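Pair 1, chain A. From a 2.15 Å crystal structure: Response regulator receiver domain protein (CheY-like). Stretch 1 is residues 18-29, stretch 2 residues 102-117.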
# COMPACT_ATOMS: atom_id res chain seq x y z
N THR A 18 -9.84 -13.93 20.28
CA THR A 18 -10.82 -12.86 20.02
C THR A 18 -10.83 -12.59 18.53
O THR A 18 -11.87 -12.66 17.88
CB THR A 18 -10.44 -11.58 20.81
OG1 THR A 18 -10.54 -11.85 22.20
CG2 THR A 18 -11.37 -10.41 20.48
N PHE A 19 -9.65 -12.31 17.98
CA PHE A 19 -9.49 -12.08 16.55
C PHE A 19 -10.16 -13.21 15.77
O PHE A 19 -10.91 -12.97 14.87
CB PHE A 19 -8.00 -12.04 16.22
CG PHE A 19 -7.67 -11.33 14.95
CD1 PHE A 19 -6.47 -10.63 14.84
CD2 PHE A 19 -8.55 -11.32 13.88
CE1 PHE A 19 -6.16 -9.98 13.66
CE2 PHE A 19 -8.24 -10.67 12.70
CZ PHE A 19 -7.07 -9.98 12.59
N LYS A 20 -9.85 -14.44 16.14
CA LYS A 20 -10.42 -15.62 15.50
C LYS A 20 -11.97 -15.67 15.60
O LYS A 20 -12.66 -16.09 14.64
CB LYS A 20 -9.77 -16.83 16.12
CG LYS A 20 -10.28 -18.18 15.68
CD LYS A 20 -9.74 -19.17 16.70
CE LYS A 20 -9.66 -20.59 16.19
NZ LYS A 20 -11.00 -21.20 16.02
N GLU A 21 -12.51 -15.24 16.75
CA GLU A 21 -13.98 -15.13 16.95
C GLU A 21 -14.60 -14.13 16.00
O GLU A 21 -15.62 -14.40 15.36
CB GLU A 21 -14.26 -14.63 18.36
CG GLU A 21 -14.13 -15.64 19.49
CD GLU A 21 -14.79 -15.11 20.79
OE1 GLU A 21 -14.05 -14.74 21.75
OE2 GLU A 21 -16.06 -15.05 20.81
N LEU A 22 -13.98 -12.97 15.88
CA LEU A 22 -14.49 -11.96 14.99
C LEU A 22 -14.53 -12.44 13.55
O LEU A 22 -15.54 -12.23 12.87
CB LEU A 22 -13.65 -10.69 15.09
CG LEU A 22 -13.51 -9.91 16.40
CD1 LEU A 22 -12.60 -8.70 16.20
CD2 LEU A 22 -14.88 -9.51 17.00
N LEU A 23 -13.42 -13.04 13.07
CA LEU A 23 -13.35 -13.51 11.69
C LEU A 23 -14.45 -14.53 11.46
O LEU A 23 -15.12 -14.52 10.41
CB LEU A 23 -11.97 -14.14 11.37
CG LEU A 23 -10.77 -13.19 11.29
CD1 LEU A 23 -9.50 -13.94 11.07
CD2 LEU A 23 -10.95 -12.22 10.15
N GLU A 24 -14.64 -15.42 12.42
CA GLU A 24 -15.68 -16.44 12.33
C GLU A 24 -17.10 -15.86 12.30
O GLU A 24 -17.93 -16.27 11.50
CB GLU A 24 -15.53 -17.42 13.48
CG GLU A 24 -14.35 -18.35 13.27
CD GLU A 24 -14.16 -19.32 14.43
OE1 GLU A 24 -14.63 -19.00 15.56
OE2 GLU A 24 -13.54 -20.39 14.22
N MET A 25 -17.36 -14.86 13.13
CA MET A 25 -18.63 -14.16 13.06
C MET A 25 -18.88 -13.55 11.68
O MET A 25 -20.02 -13.30 11.31
CB MET A 25 -18.68 -13.06 14.10
CG MET A 25 -19.08 -13.51 15.50
SD MET A 25 -19.28 -12.04 16.53
CE MET A 25 -19.98 -10.95 15.35
N LEU A 26 -17.81 -13.27 10.93
CA LEU A 26 -17.96 -12.64 9.62
C LEU A 26 -17.93 -13.67 8.51
O LEU A 26 -17.98 -13.30 7.34
CB LEU A 26 -16.91 -11.57 9.39
CG LEU A 26 -17.09 -10.21 10.08
CD1 LEU A 26 -15.74 -9.48 10.27
CD2 LEU A 26 -18.07 -9.33 9.31
N GLY A 27 -17.84 -14.95 8.87
CA GLY A 27 -17.93 -16.05 7.88
C GLY A 27 -16.63 -16.68 7.36
O GLY A 27 -16.60 -17.28 6.26
N PHE A 28 -15.55 -16.54 8.13
CA PHE A 28 -14.26 -17.11 7.79
C PHE A 28 -14.02 -18.31 8.65
O PHE A 28 -14.51 -18.37 9.76
CB PHE A 28 -13.16 -16.09 8.06
CG PHE A 28 -12.88 -15.21 6.91
CD1 PHE A 28 -13.94 -14.58 6.22
CD2 PHE A 28 -11.58 -15.02 6.45
CE1 PHE A 28 -13.69 -13.76 5.09
CE2 PHE A 28 -11.31 -14.22 5.36
CZ PHE A 28 -12.35 -13.58 4.67
N GLN A 29 -13.27 -19.28 8.15
CA GLN A 29 -12.62 -20.22 9.05
C GLN A 29 -11.22 -19.66 9.32
O GLN A 29 -10.57 -19.19 8.39
CB GLN A 29 -12.54 -21.62 8.45
CG GLN A 29 -12.29 -22.71 9.51
CD GLN A 29 -11.26 -23.76 9.07
OE1 GLN A 29 -11.52 -24.56 8.15
NE2 GLN A 29 -10.10 -23.77 9.74
N TYR A 102 -4.30 -3.09 5.69
CA TYR A 102 -3.66 -2.61 6.89
C TYR A 102 -4.77 -2.40 7.92
O TYR A 102 -5.81 -1.87 7.58
CB TYR A 102 -2.86 -1.31 6.60
CG TYR A 102 -2.16 -1.31 5.24
CD1 TYR A 102 -0.79 -1.68 5.10
CD2 TYR A 102 -2.85 -0.95 4.09
CE1 TYR A 102 -0.14 -1.68 3.82
CE2 TYR A 102 -2.22 -0.96 2.82
CZ TYR A 102 -0.88 -1.32 2.70
OH TYR A 102 -0.32 -1.31 1.44
N LEU A 103 -4.53 -2.85 9.15
CA LEU A 103 -5.44 -2.75 10.29
C LEU A 103 -4.71 -2.08 11.43
O LEU A 103 -3.51 -2.29 11.63
CB LEU A 103 -5.85 -4.14 10.77
CG LEU A 103 -6.95 -4.83 9.97
CD1 LEU A 103 -7.10 -6.25 10.44
CD2 LEU A 103 -8.27 -4.05 10.16
N GLU A 104 -5.41 -1.26 12.18
CA GLU A 104 -4.81 -0.66 13.37
C GLU A 104 -5.51 -1.23 14.59
O GLU A 104 -6.73 -1.32 14.60
CB GLU A 104 -5.01 0.85 13.28
CG GLU A 104 -4.06 1.68 14.09
CD GLU A 104 -4.40 3.15 14.01
OE1 GLU A 104 -4.72 3.63 12.90
OE2 GLU A 104 -4.37 3.82 15.05
N LYS A 105 -4.75 -1.66 15.60
CA LYS A 105 -5.37 -2.10 16.87
C LYS A 105 -6.04 -0.92 17.63
O LYS A 105 -5.58 0.22 17.54
CB LYS A 105 -4.37 -2.78 17.79
CG LYS A 105 -3.84 -4.09 17.26
CD LYS A 105 -2.59 -4.45 18.02
CE LYS A 105 -1.63 -5.29 17.19
NZ LYS A 105 -0.34 -5.52 17.90
N PRO A 106 -7.14 -1.20 18.35
CA PRO A 106 -7.77 -2.51 18.53
C PRO A 106 -8.63 -2.90 17.32
O PRO A 106 -9.21 -2.04 16.66
CB PRO A 106 -8.63 -2.30 19.75
CG PRO A 106 -9.09 -0.88 19.62
CD PRO A 106 -7.93 -0.13 19.00
N ILE A 107 -8.66 -4.20 17.01
CA ILE A 107 -9.41 -4.71 15.86
C ILE A 107 -10.89 -4.87 16.21
O ILE A 107 -11.24 -5.26 17.33
CB ILE A 107 -8.82 -6.08 15.34
CG1 ILE A 107 -7.34 -5.94 14.91
CG2 ILE A 107 -9.61 -6.61 14.16
CD1 ILE A 107 -7.05 -4.77 13.96
N ASP A 108 -11.76 -4.59 15.26
CA ASP A 108 -13.18 -4.87 15.44
C ASP A 108 -13.84 -5.23 14.12
O ASP A 108 -13.25 -5.05 13.06
CB ASP A 108 -13.89 -3.68 16.15
CG ASP A 108 -13.86 -2.39 15.34
OD1 ASP A 108 -13.50 -2.41 14.14
OD2 ASP A 108 -14.20 -1.34 15.92
N ILE A 109 -15.07 -5.74 14.19
CA ILE A 109 -15.79 -6.23 13.02
C ILE A 109 -15.94 -5.19 11.90
O ILE A 109 -15.98 -5.56 10.72
CB ILE A 109 -17.16 -6.84 13.44
CG1 ILE A 109 -16.99 -8.33 13.66
CG2 ILE A 109 -18.26 -6.57 12.41
CD1 ILE A 109 -17.65 -8.82 14.90
N ALA A 110 -16.00 -3.91 12.27
CA ALA A 110 -16.24 -2.84 11.29
C ALA A 110 -15.02 -2.60 10.42
O ALA A 110 -15.13 -2.24 9.25
CB ALA A 110 -16.62 -1.54 11.99
N SER A 111 -13.85 -2.73 11.02
CA SER A 111 -12.62 -2.48 10.30
C SER A 111 -12.27 -3.72 9.46
O SER A 111 -11.75 -3.60 8.34
CB SER A 111 -11.51 -2.06 11.27
OG SER A 111 -11.31 -3.05 12.28
N LEU A 112 -12.61 -4.91 9.98
CA LEU A 112 -12.43 -6.18 9.27
C LEU A 112 -13.32 -6.38 8.08
O LEU A 112 -12.88 -6.87 7.04
CB LEU A 112 -12.61 -7.39 10.21
CG LEU A 112 -11.43 -7.82 11.07
CD1 LEU A 112 -11.92 -8.94 11.99
CD2 LEU A 112 -10.28 -8.28 10.18
N GLU A 113 -14.58 -6.01 8.22
CA GLU A 113 -15.56 -6.29 7.17
C GLU A 113 -15.15 -5.84 5.73
O GLU A 113 -15.23 -6.65 4.81
CB GLU A 113 -16.97 -5.85 7.60
CG GLU A 113 -18.07 -6.23 6.63
CD GLU A 113 -18.29 -5.17 5.57
OE1 GLU A 113 -18.06 -3.97 5.87
OE2 GLU A 113 -18.69 -5.53 4.44
N PRO A 114 -14.69 -4.58 5.52
CA PRO A 114 -14.30 -4.22 4.14
C PRO A 114 -13.13 -5.04 3.56
O PRO A 114 -13.10 -5.31 2.36
CB PRO A 114 -13.89 -2.74 4.24
CG PRO A 114 -13.72 -2.45 5.68
CD PRO A 114 -14.52 -3.45 6.46
N ILE A 115 -12.20 -5.46 4.42
CA ILE A 115 -11.09 -6.32 4.01
C ILE A 115 -11.62 -7.66 3.51
O ILE A 115 -11.23 -8.16 2.46
CB ILE A 115 -10.09 -6.59 5.16
CG1 ILE A 115 -9.42 -5.28 5.60
CG2 ILE A 115 -9.05 -7.61 4.74
CD1 ILE A 115 -8.49 -5.42 6.79
N LEU A 116 -12.54 -8.23 4.27
CA LEU A 116 -13.05 -9.56 3.99
C LEU A 116 -13.90 -9.47 2.73
O LEU A 116 -14.00 -10.43 1.97
CB LEU A 116 -13.80 -10.11 5.22
CG LEU A 116 -12.98 -10.79 6.35
CD1 LEU A 116 -11.65 -10.14 6.60
CD2 LEU A 116 -13.72 -10.95 7.70
N GLN A 117 -14.45 -8.28 2.48
CA GLN A 117 -15.28 -8.04 1.30
C GLN A 117 -14.46 -7.96 0.02
O GLN A 117 -14.88 -8.48 -1.01
CB GLN A 117 -16.10 -6.76 1.47
CG GLN A 117 -17.47 -6.80 0.82
CD GLN A 117 -18.26 -5.52 1.02
OE1 GLN A 117 -19.27 -5.29 0.36
NE2 GLN A 117 -17.79 -4.66 1.93

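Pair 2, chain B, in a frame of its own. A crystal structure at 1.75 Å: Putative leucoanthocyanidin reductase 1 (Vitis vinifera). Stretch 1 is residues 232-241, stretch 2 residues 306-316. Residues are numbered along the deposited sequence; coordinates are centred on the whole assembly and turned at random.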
# COMPACT_ATOMS: atom_id res chain seq x y z
N GLU B 232 8.55 -20.98 -2.33
CA GLU B 232 9.70 -20.33 -2.91
C GLU B 232 10.27 -19.27 -1.97
O GLU B 232 11.49 -19.15 -1.82
CB GLU B 232 9.32 -19.74 -4.30
CG GLU B 232 8.96 -20.84 -5.32
CD GLU B 232 8.37 -20.31 -6.63
OE1 GLU B 232 7.67 -19.27 -6.64
OE2 GLU B 232 8.66 -20.92 -7.68
N LEU B 233 9.37 -18.53 -1.31
CA LEU B 233 9.72 -17.48 -0.40
C LEU B 233 10.52 -18.08 0.78
O LEU B 233 11.59 -17.58 1.16
CB LEU B 233 8.46 -16.77 0.08
CG LEU B 233 8.66 -15.40 0.76
CD1 LEU B 233 9.07 -14.28 -0.27
CD2 LEU B 233 7.36 -14.93 1.53
N ALA B 234 10.01 -19.20 1.29
CA ALA B 234 10.75 -20.00 2.28
C ALA B 234 12.14 -20.37 1.83
O ALA B 234 13.12 -20.21 2.56
CB ALA B 234 9.96 -21.26 2.63
N SER B 235 12.25 -20.87 0.61
CA SER B 235 13.55 -21.25 0.09
C SER B 235 14.54 -20.09 -0.03
O SER B 235 15.73 -20.28 0.23
CB SER B 235 13.41 -22.00 -1.22
OG SER B 235 12.66 -23.19 -1.02
N VAL B 236 14.07 -18.90 -0.41
CA VAL B 236 14.93 -17.73 -0.42
C VAL B 236 15.48 -17.44 0.97
O VAL B 236 16.65 -17.11 1.14
CB VAL B 236 14.22 -16.44 -0.91
CG1 VAL B 236 15.24 -15.31 -0.87
CG2 VAL B 236 13.65 -16.62 -2.32
N TRP B 237 14.64 -17.57 1.98
CA TRP B 237 15.09 -17.32 3.35
C TRP B 237 16.11 -18.34 3.82
O TRP B 237 17.11 -17.98 4.45
CB TRP B 237 13.89 -17.23 4.31
CG TRP B 237 14.28 -16.89 5.69
CD1 TRP B 237 14.07 -17.65 6.82
CD2 TRP B 237 14.95 -15.70 6.13
NE1 TRP B 237 14.59 -17.02 7.91
CE2 TRP B 237 15.11 -15.81 7.53
CE3 TRP B 237 15.43 -14.56 5.48
CZ2 TRP B 237 15.75 -14.82 8.28
CZ3 TRP B 237 16.08 -13.58 6.24
CH2 TRP B 237 16.22 -13.72 7.62
N GLU B 238 15.90 -19.61 3.47
CA GLU B 238 16.83 -20.69 3.81
C GLU B 238 18.19 -20.43 3.19
O GLU B 238 19.21 -20.66 3.83
CB GLU B 238 16.29 -22.03 3.33
CG GLU B 238 15.06 -22.46 4.13
CD GLU B 238 14.50 -23.80 3.71
OE1 GLU B 238 14.51 -24.11 2.50
OE2 GLU B 238 14.05 -24.57 4.59
N LYS B 239 18.21 -19.94 1.94
CA LYS B 239 19.47 -19.57 1.31
C LYS B 239 20.19 -18.49 2.15
O LYS B 239 21.39 -18.56 2.36
CB LYS B 239 19.23 -19.06 -0.12
CG LYS B 239 19.30 -20.17 -1.17
N LYS B 240 19.43 -17.51 2.62
CA LYS B 240 19.99 -16.41 3.40
C LYS B 240 20.50 -16.79 4.78
O LYS B 240 21.50 -16.24 5.22
CB LYS B 240 18.98 -15.26 3.52
CG LYS B 240 18.85 -14.44 2.25
CD LYS B 240 20.09 -13.57 2.04
CE LYS B 240 20.04 -12.83 0.74
NZ LYS B 240 21.36 -12.86 0.07
N ILE B 241 19.83 -17.73 5.45
CA ILE B 241 20.26 -18.16 6.77
C ILE B 241 21.20 -19.37 6.70
O ILE B 241 21.78 -19.78 7.71
CB ILE B 241 19.07 -18.41 7.72
CG1 ILE B 241 18.21 -19.59 7.27
CG2 ILE B 241 18.25 -17.14 7.86
CD1 ILE B 241 17.20 -20.03 8.26
N THR B 306 15.00 -7.14 -5.61
CA THR B 306 14.56 -8.49 -5.45
C THR B 306 14.32 -8.82 -3.97
O THR B 306 14.87 -8.17 -3.04
CB THR B 306 15.62 -9.46 -6.01
OG1 THR B 306 16.75 -9.49 -5.12
CG2 THR B 306 16.09 -9.01 -7.39
N VAL B 307 13.59 -9.90 -3.76
CA VAL B 307 13.29 -10.41 -2.42
C VAL B 307 14.55 -10.85 -1.71
O VAL B 307 14.75 -10.59 -0.51
CB VAL B 307 12.28 -11.56 -2.47
CG1 VAL B 307 12.05 -12.14 -1.05
CG2 VAL B 307 10.95 -11.12 -3.11
N GLU B 308 15.44 -11.51 -2.45
CA GLU B 308 16.76 -11.86 -1.94
C GLU B 308 17.46 -10.65 -1.34
O GLU B 308 17.95 -10.75 -0.22
CB GLU B 308 17.64 -12.50 -3.01
CG GLU B 308 17.51 -14.00 -3.07
N GLU B 309 17.49 -9.54 -2.06
CA GLU B 309 18.10 -8.31 -1.57
C GLU B 309 17.39 -7.86 -0.30
O GLU B 309 18.04 -7.57 0.71
CB GLU B 309 18.04 -7.21 -2.63
CG GLU B 309 18.88 -7.48 -3.86
N CYS B 310 16.06 -7.81 -0.35
CA CYS B 310 15.27 -7.41 0.83
C CYS B 310 15.54 -8.27 2.06
O CYS B 310 15.72 -7.75 3.17
CB CYS B 310 13.77 -7.49 0.55
SG CYS B 310 13.22 -6.33 -0.63
N PHE B 311 15.53 -9.59 1.86
CA PHE B 311 15.79 -10.54 2.94
C PHE B 311 17.23 -10.36 3.47
O PHE B 311 17.47 -10.53 4.67
CB PHE B 311 15.55 -11.98 2.48
CG PHE B 311 14.09 -12.40 2.46
CD1 PHE B 311 13.06 -11.51 2.74
CD2 PHE B 311 13.76 -13.71 2.16
CE1 PHE B 311 11.75 -11.93 2.74
CE2 PHE B 311 12.45 -14.12 2.14
CZ PHE B 311 11.44 -13.24 2.43
N GLY B 312 18.14 -10.00 2.58
CA GLY B 312 19.50 -9.61 2.96
C GLY B 312 19.60 -8.53 4.04
O GLY B 312 20.45 -8.63 4.93
N GLU B 313 18.75 -7.51 4.00
CA GLU B 313 18.78 -6.48 5.05
C GLU B 313 18.06 -6.91 6.34
O GLU B 313 18.43 -6.43 7.41
CB GLU B 313 18.33 -5.10 4.55
CG GLU B 313 16.89 -4.98 4.08
CD GLU B 313 16.51 -3.55 3.66
OE1 GLU B 313 17.24 -2.60 4.04
OE2 GLU B 313 15.50 -3.38 2.96
N TYR B 314 17.08 -7.81 6.26
CA TYR B 314 16.52 -8.44 7.47
C TYR B 314 17.61 -9.22 8.20
O TYR B 314 17.64 -9.24 9.43
CB TYR B 314 15.37 -9.41 7.15
CG TYR B 314 14.09 -8.79 6.60
CD1 TYR B 314 13.59 -7.59 7.11
CD2 TYR B 314 13.37 -9.42 5.60
CE1 TYR B 314 12.41 -7.04 6.61
CE2 TYR B 314 12.19 -8.88 5.09
CZ TYR B 314 11.72 -7.69 5.61
OH TYR B 314 10.56 -7.13 5.12
N ILE B 315 18.48 -9.88 7.43
CA ILE B 315 19.64 -10.58 7.98
C ILE B 315 20.56 -9.61 8.71
O ILE B 315 21.00 -9.91 9.82
CB ILE B 315 20.44 -11.33 6.87
CG1 ILE B 315 19.86 -12.72 6.63
N VAL B 316 20.83 -8.45 8.12
CA VAL B 316 21.54 -7.39 8.82
C VAL B 316 20.60 -6.59 9.77
O VAL B 316 20.28 -5.43 9.52
CB VAL B 316 22.27 -6.43 7.82
CG1 VAL B 316 23.03 -5.35 8.57
CG2 VAL B 316 23.22 -7.21 6.93

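What geometry do the two contacts share? In each, two helices distant in sequence cross at a similar slant: the signed crossing angle is -55° in pair 1 and -49° in pair 2, with axes 10.2 and 9.8 Å apart at closest approach. The backbones of 14 central residues superpose to 0.5 Å. No hydrogen bond crosses between the modelled atoms of either pair, so what lies between the helices is mainly apolar packing.

What fills the middle of the crossing? Leu A22 matches Val B236, and both point toward the partner helix. The longer leucine reaches Ile A109, CD2 to CD1 at 3.5 Å, while Val B236 CG1 lies 3.4 Å from CG of Glu B308, the match of Ile A109. Thus the aliphatic part of a glutamate, modelled only to CG, takes the place of an isoleucine. Across from Leu A22 and Val B236, Leu A112 matches Phe B311. Leu A112 CD1 lies 4.0 Å from Leu A22 CB and 3.9 Å from Leu A23 CD2; Phe B311 sets a flat ring among the four matching residues, Leu B233, Val B236, Trp B237 and Lys B240, as a knob in a hole.

How is an aromatic ring accommodated on the flank? Phe A19 matches Leu B233 and Leu A23 matches Trp B237, so the large and small side chains trade places along the helix. Phe A19 CE2 approaches Leu A112 CD2 at 4.0 Å, whereas Leu B233 CD1 meets Phe B311 CZ at 3.7 Å. One turn on, Leu A23 CD2 touches Leu A116 CD2 at 3.9 Å. Trp B237 directs its edge toward the face of Phe B311, the planes at 88°, and its CZ3 lies 3.9 Å from CG1 of Ile B315, the looser match of Leu A116.

Can a lysine do the work of a leucine? Leu A26 and Lys B240 match, and both point toward the other helix. Leu A26 CD1 packs 3.8 Å from Leu A112 CB and 3.6 Å from Leu A116 CD2. Lys B240 uses its methylenes similarly, with CG 4.1 Å from Phe B311 CB and CB 4.1 Å from Ile B315 CG1. Its CE continues over the partner backbone, 3.1 Å from Glu B308 O and 3.9 Å from Gly B312 N. Gly B312 matches Glu A113, whose CB stands 4.0 Å from Leu A26 CD2; the glycine has no such atom, and an ideal CB there would lie 3.8 Å from Lys B240 CE.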